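Local structure of putative membrane anchored protein (Corynebacterium diphtheriae, 3LSO) at residues B[294-306]-B[322-335]. The protein is of unknown function but is probably a membrane-anchored, all-beta protein whose chain is strung out into several beta-rich domains. Numbering follows the deposited sequence.
Sequences EDTDSYTGLINGS and VSVSASLLPNKAPI
S298 and L329, T300 and S327, and L302 and S325 are the hydrogen-bonded pairs of two antiparallel strands, 298-303 and 322-329, whose axes come within 4.4 Å and whose N-to-C directions are 168° apart. The bond from S327 N to T300 O measures 2.9 Å; that from S298 N to L329 O is weak. Just past the ends of strand 298-303, side chains join the backbone in bridging the segments. With CG anti to the carbonyl carbon (chi1 -69°), N304 can offer OD1 to S323 N, which donates a hydrogen bond of 3.3 Å, while N304 N binds S323 O. At the other end D297 OD1 accepts N331 N at 2.9 Å on its anti side, and N331 ND2 reaches T296 O at 3.0 Å with a nearly straight N-H...O angle of 171°. D297 OD2 makes a salt bridge to K435 NZ and a hydrogen bond with Y436 OH.

The two faces differ. On one, T300 CG2 lies 3.8 Å from both S327 CB and L329 CD1, and S327 OG is hydrogen-bonded with T411 OG1. On the other, Y299 CE2 approaches L328 CG obliquely at 4.1 Å. Contacts of Y299, I303 and V324 with strand 425-435, and of I303 and A326 with 440-453, place a second sheet against this face. With 321-329 bonded on its far side to 410-417, strand 298-303 edges a four-stranded antiparallel sheet, consistent with a beta-sandwich domain.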
loop_
_atom_site.group_PDB
_atom_site.type_symbol
_atom_site.label_atom_id
_atom_site.label_comp_id
_atom_site.label_asym_id
_atom_site.label_seq_id
_atom_site.Cartn_x
_atom_site.Cartn_y
_atom_site.Cartn_z
ATOM N N GLU B 294 -27.953 8.157 -20.482
ATOM C CA GLU B 294 -28.214 7.932 -21.891
ATOM C C GLU B 294 -27.193 8.603 -22.796
ATOM O O GLU B 294 -27.282 8.486 -24.013
ATOM C CB GLU B 294 -29.664 8.264 -22.279
ATOM C CG GLU B 294 -30.119 9.693 -22.012
ATOM C CD GLU B 294 -30.482 9.989 -20.541
ATOM O OE1 GLU B 294 -30.244 9.140 -19.626
ATOM O OE2 GLU B 294 -31.011 11.110 -20.313
ATOM N N ASP B 295 -26.219 9.287 -22.193
ATOM C CA ASP B 295 -25.046 9.773 -22.904
ATOM C C ASP B 295 -24.046 8.634 -23.220
ATOM O O ASP B 295 -23.201 8.236 -22.387
ATOM C CB ASP B 295 -24.403 10.880 -22.099
ATOM C CG ASP B 295 -23.482 11.755 -22.932
ATOM O OD1 ASP B 295 -22.978 11.275 -23.985
ATOM O OD2 ASP B 295 -23.267 12.926 -22.513
ATOM N N THR B 296 -24.164 8.096 -24.430
ATOM C CA THR B 296 -23.283 7.022 -24.871
ATOM C C THR B 296 -21.859 7.518 -25.108
ATOM O O THR B 296 -20.916 6.739 -25.145
ATOM C CB THR B 296 -23.785 6.335 -26.163
ATOM O OG1 THR B 296 -24.165 7.331 -27.125
ATOM C CG2 THR B 296 -24.947 5.474 -25.875
ATOM N N ASP B 297 -21.697 8.814 -25.273
ATOM C CA ASP B 297 -20.375 9.338 -25.544
ATOM C C ASP B 297 -19.509 9.434 -24.302
ATOM O O ASP B 297 -19.920 9.058 -23.227
ATOM C CB ASP B 297 -20.489 10.661 -26.268
ATOM C CG ASP B 297 -21.243 10.515 -27.537
ATOM O OD1 ASP B 297 -20.947 9.554 -28.292
ATOM O OD2 ASP B 297 -22.159 11.318 -27.755
ATOM N N SER B 298 -18.285 9.887 -24.458
ATOM C CA SER B 298 -17.486 10.130 -23.283
ATOM C C SER B 298 -16.618 11.368 -23.525
ATOM O O SER B 298 -16.528 11.821 -24.669
ATOM C CB SER B 298 -16.717 8.869 -22.862
ATOM O OG SER B 298 -15.522 8.715 -23.594
ATOM N N TYR B 299 -16.044 11.921 -22.452
ATOM C CA TYR B 299 -15.398 13.220 -22.485
ATOM C C TYR B 299 -13.988 13.215 -21.891
ATOM O O TYR B 299 -13.647 12.410 -21.024
ATOM C CB TYR B 299 -16.254 14.227 -21.705
ATOM C CG TYR B 299 -17.668 14.299 -22.187
ATOM C CD1 TYR B 299 -18.538 13.263 -21.950
ATOM C CD2 TYR B 299 -18.132 15.416 -22.885
ATOM C CE1 TYR B 299 -19.830 13.296 -22.410
ATOM C CE2 TYR B 299 -19.440 15.474 -23.365
ATOM C CZ TYR B 299 -20.284 14.398 -23.117
ATOM O OH TYR B 299 -21.589 14.394 -23.563
ATOM N N THR B 300 -13.181 14.163 -22.340
ATOM C CA THR B 300 -11.871 14.443 -21.746
ATOM C C THR B 300 -11.638 15.981 -21.785
ATOM O O THR B 300 -12.539 16.750 -22.200
ATOM C CB THR B 300 -10.724 13.641 -22.433
ATOM O OG1 THR B 300 -9.477 13.983 -21.831
ATOM C CG2 THR B 300 -10.605 13.989 -23.877
ATOM N N GLY B 301 -10.458 16.431 -21.350
ATOM C CA GLY B 301 -10.192 17.845 -21.301
ATOM C C GLY B 301 -8.750 18.134 -20.983
ATOM O O GLY B 301 -7.930 17.219 -20.897
ATOM N N LEU B 302 -8.441 19.417 -20.827
ATOM C CA LEU B 302 -7.104 19.886 -20.544
ATOM C C LEU B 302 -7.280 21.157 -19.768
ATOM O O LEU B 302 -8.185 21.946 -20.072
ATOM C CB LEU B 302 -6.364 20.239 -21.837
ATOM C CG LEU B 302 -5.921 19.169 -22.838
ATOM C CD1 LEU B 302 -5.754 19.737 -24.262
ATOM C CD2 LEU B 302 -4.640 18.528 -22.357
ATOM N N ILE B 303 -6.444 21.348 -18.750
ATOM C CA ILE B 303 -6.302 22.651 -18.108
ATOM C C ILE B 303 -4.834 23.024 -18.161
ATOM O O ILE B 303 -3.981 22.220 -17.805
ATOM C CB ILE B 303 -6.841 22.680 -16.683
ATOM C CG1 ILE B 303 -6.540 24.031 -16.041
ATOM C CG2 ILE B 303 -6.203 21.585 -15.857
ATOM C CD1 ILE B 303 -7.521 24.418 -14.949
ATOM N N ASN B 304 -4.547 24.231 -18.647
ATOM C CA ASN B 304 -3.175 24.673 -18.917
ATOM C C ASN B 304 -2.417 23.651 -19.758
ATOM O O ASN B 304 -1.220 23.424 -19.566
ATOM C CB ASN B 304 -2.418 24.994 -17.627
ATOM C CG ASN B 304 -2.939 26.244 -16.936
ATOM O OD1 ASN B 304 -3.660 27.030 -17.530
ATOM N ND2 ASN B 304 -2.576 26.427 -15.674
ATOM N N GLY B 305 -3.136 23.027 -20.683
ATOM C CA GLY B 305 -2.526 22.084 -21.627
ATOM C C GLY B 305 -2.203 20.677 -21.124
ATOM O O GLY B 305 -1.522 19.911 -21.823
ATOM N N SER B 306 -2.683 20.346 -19.926
ATOM C CA SER B 306 -2.569 19.002 -19.404
ATOM C C SER B 306 -3.887 18.509 -18.881
ATOM O O SER B 306 -4.724 19.289 -18.437
ATOM C CB SER B 306 -1.545 18.951 -18.282
ATOM O OG SER B 306 -0.269 19.316 -18.766
ATOM N N VAL B 322 -6.341 31.054 -16.852
ATOM C CA VAL B 322 -6.109 29.649 -17.217
ATOM C C VAL B 322 -6.691 29.327 -18.587
ATOM O O VAL B 322 -7.646 29.966 -19.023
ATOM C CB VAL B 322 -6.708 28.636 -16.213
ATOM C CG1 VAL B 322 -6.177 28.867 -14.817
ATOM C CG2 VAL B 322 -8.240 28.655 -16.239
ATOM N N SER B 323 -6.136 28.326 -19.254
ATOM C CA SER B 323 -6.652 27.931 -20.540
ATOM C C SER B 323 -7.182 26.515 -20.419
ATOM O O SER B 323 -6.534 25.633 -19.842
ATOM C CB SER B 323 -5.554 27.977 -21.561
ATOM O OG SER B 323 -4.645 26.935 -21.284
ATOM N N VAL B 324 -8.363 26.303 -20.963
ATOM C CA VAL B 324 -9.075 25.068 -20.773
ATOM C C VAL B 324 -9.449 24.528 -22.132
ATOM O O VAL B 324 -9.711 25.277 -23.068
ATOM C CB VAL B 324 -10.368 25.302 -19.958
ATOM C CG1 VAL B 324 -11.199 24.074 -19.934
ATOM C CG2 VAL B 324 -10.023 25.712 -18.552
ATOM N N SER B 325 -9.488 23.217 -22.231
ATOM C CA SER B 325 -9.921 22.557 -23.431
ATOM C C SER B 325 -10.890 21.476 -23.000
ATOM O O SER B 325 -10.717 20.869 -21.943
ATOM C CB SER B 325 -8.702 21.934 -24.098
ATOM O OG SER B 325 -9.055 21.347 -25.327
ATOM N N ALA B 326 -11.923 21.233 -23.791
ATOM C CA ALA B 326 -12.876 20.144 -23.465
ATOM C C ALA B 326 -13.271 19.412 -24.738
ATOM O O ALA B 326 -13.625 20.056 -25.734
ATOM C CB ALA B 326 -14.084 20.681 -22.771
ATOM N N SER B 327 -13.191 18.084 -24.722
ATOM C CA SER B 327 -13.442 17.314 -25.919
ATOM C C SER B 327 -14.588 16.350 -25.697
ATOM O O SER B 327 -14.607 15.642 -24.706
ATOM C CB SER B 327 -12.202 16.502 -26.260
ATOM O OG SER B 327 -11.171 17.274 -26.823
ATOM N N LEU B 328 -15.534 16.281 -26.619
ATOM C CA LEU B 328 -16.491 15.172 -26.633
ATOM C C LEU B 328 -15.962 14.103 -27.564
ATOM O O LEU B 328 -15.583 14.398 -28.695
ATOM C CB LEU B 328 -17.834 15.664 -27.133
ATOM C CG LEU B 328 -19.009 14.727 -27.357
ATOM C CD1 LEU B 328 -20.122 15.599 -27.807
ATOM C CD2 LEU B 328 -18.740 13.654 -28.444
ATOM N N LEU B 329 -15.966 12.858 -27.109
ATOM C CA LEU B 329 -15.381 11.757 -27.850
ATOM C C LEU B 329 -16.478 10.838 -28.396
ATOM O O LEU B 329 -17.009 10.032 -27.651
ATOM C CB LEU B 329 -14.444 10.987 -26.924
ATOM C CG LEU B 329 -13.396 11.839 -26.184
ATOM C CD1 LEU B 329 -12.696 11.040 -25.097
ATOM C CD2 LEU B 329 -12.361 12.502 -27.129
ATOM N N PRO B 330 -16.828 10.960 -29.691
ATOM C CA PRO B 330 -17.945 10.210 -30.214
ATOM C C PRO B 330 -17.764 8.761 -29.911
ATOM O O PRO B 330 -16.636 8.265 -29.952
ATOM C CB PRO B 330 -17.827 10.400 -31.725
ATOM C CG PRO B 330 -17.187 11.629 -31.878
ATOM C CD PRO B 330 -16.206 11.758 -30.748
ATOM N N ASN B 331 -18.857 8.083 -29.596
ATOM C CA ASN B 331 -18.789 6.657 -29.417
ATOM C C ASN B 331 -18.730 5.921 -30.748
ATOM O O ASN B 331 -17.935 5.013 -30.891
ATOM C CB ASN B 331 -19.956 6.164 -28.595
ATOM C CG ASN B 331 -19.794 4.708 -28.186
ATOM O OD1 ASN B 331 -19.511 3.839 -29.012
ATOM N ND2 ASN B 331 -19.979 4.434 -26.903
ATOM N N LYS B 332 -19.575 6.286 -31.707
ATOM C CA LYS B 332 -19.582 5.659 -33.022
ATOM C C LYS B 332 -19.620 6.789 -34.013
ATOM O O LYS B 332 -19.684 7.920 -33.618
ATOM C CB LYS B 332 -20.842 4.801 -33.176
ATOM C CG LYS B 332 -22.141 5.627 -32.990
ATOM C CD LYS B 332 -23.428 4.806 -33.181
ATOM C CE LYS B 332 -24.629 5.731 -33.475
ATOM N NZ LYS B 332 -25.896 5.173 -32.915
ATOM N N ALA B 333 -19.608 6.510 -35.302
ATOM C CA ALA B 333 -19.888 7.560 -36.278
ATOM C C ALA B 333 -20.844 7.064 -37.379
ATOM O O ALA B 333 -20.779 5.896 -37.793
ATOM C CB ALA B 333 -18.604 8.080 -36.867
ATOM N N PRO B 334 -21.734 7.946 -37.868
ATOM C CA PRO B 334 -21.906 9.349 -37.544
ATOM C C PRO B 334 -22.795 9.590 -36.320
ATOM O O PRO B 334 -23.547 8.714 -35.904
ATOM C CB PRO B 334 -22.619 9.872 -38.770
ATOM C CG PRO B 334 -23.487 8.734 -39.187
ATOM C CD PRO B 334 -22.663 7.522 -38.933
ATOM N N ILE B 335 -22.701 10.777 -35.744
ATOM C CA ILE B 335 -23.610 11.178 -34.699
ATOM C C ILE B 335 -23.984 12.622 -35.000
ATOM O O ILE B 335 -23.350 13.262 -35.854
ATOM C CB ILE B 335 -22.978 11.074 -33.285
ATOM C CG1 ILE B 335 -21.808 12.038 -33.138
ATOM C CG2 ILE B 335 -22.533 9.663 -32.999
ATOM C CD1 ILE B 335 -21.248 12.142 -31.715
HETATM O O HOH W 1 -5.809 23.776 -21.733
#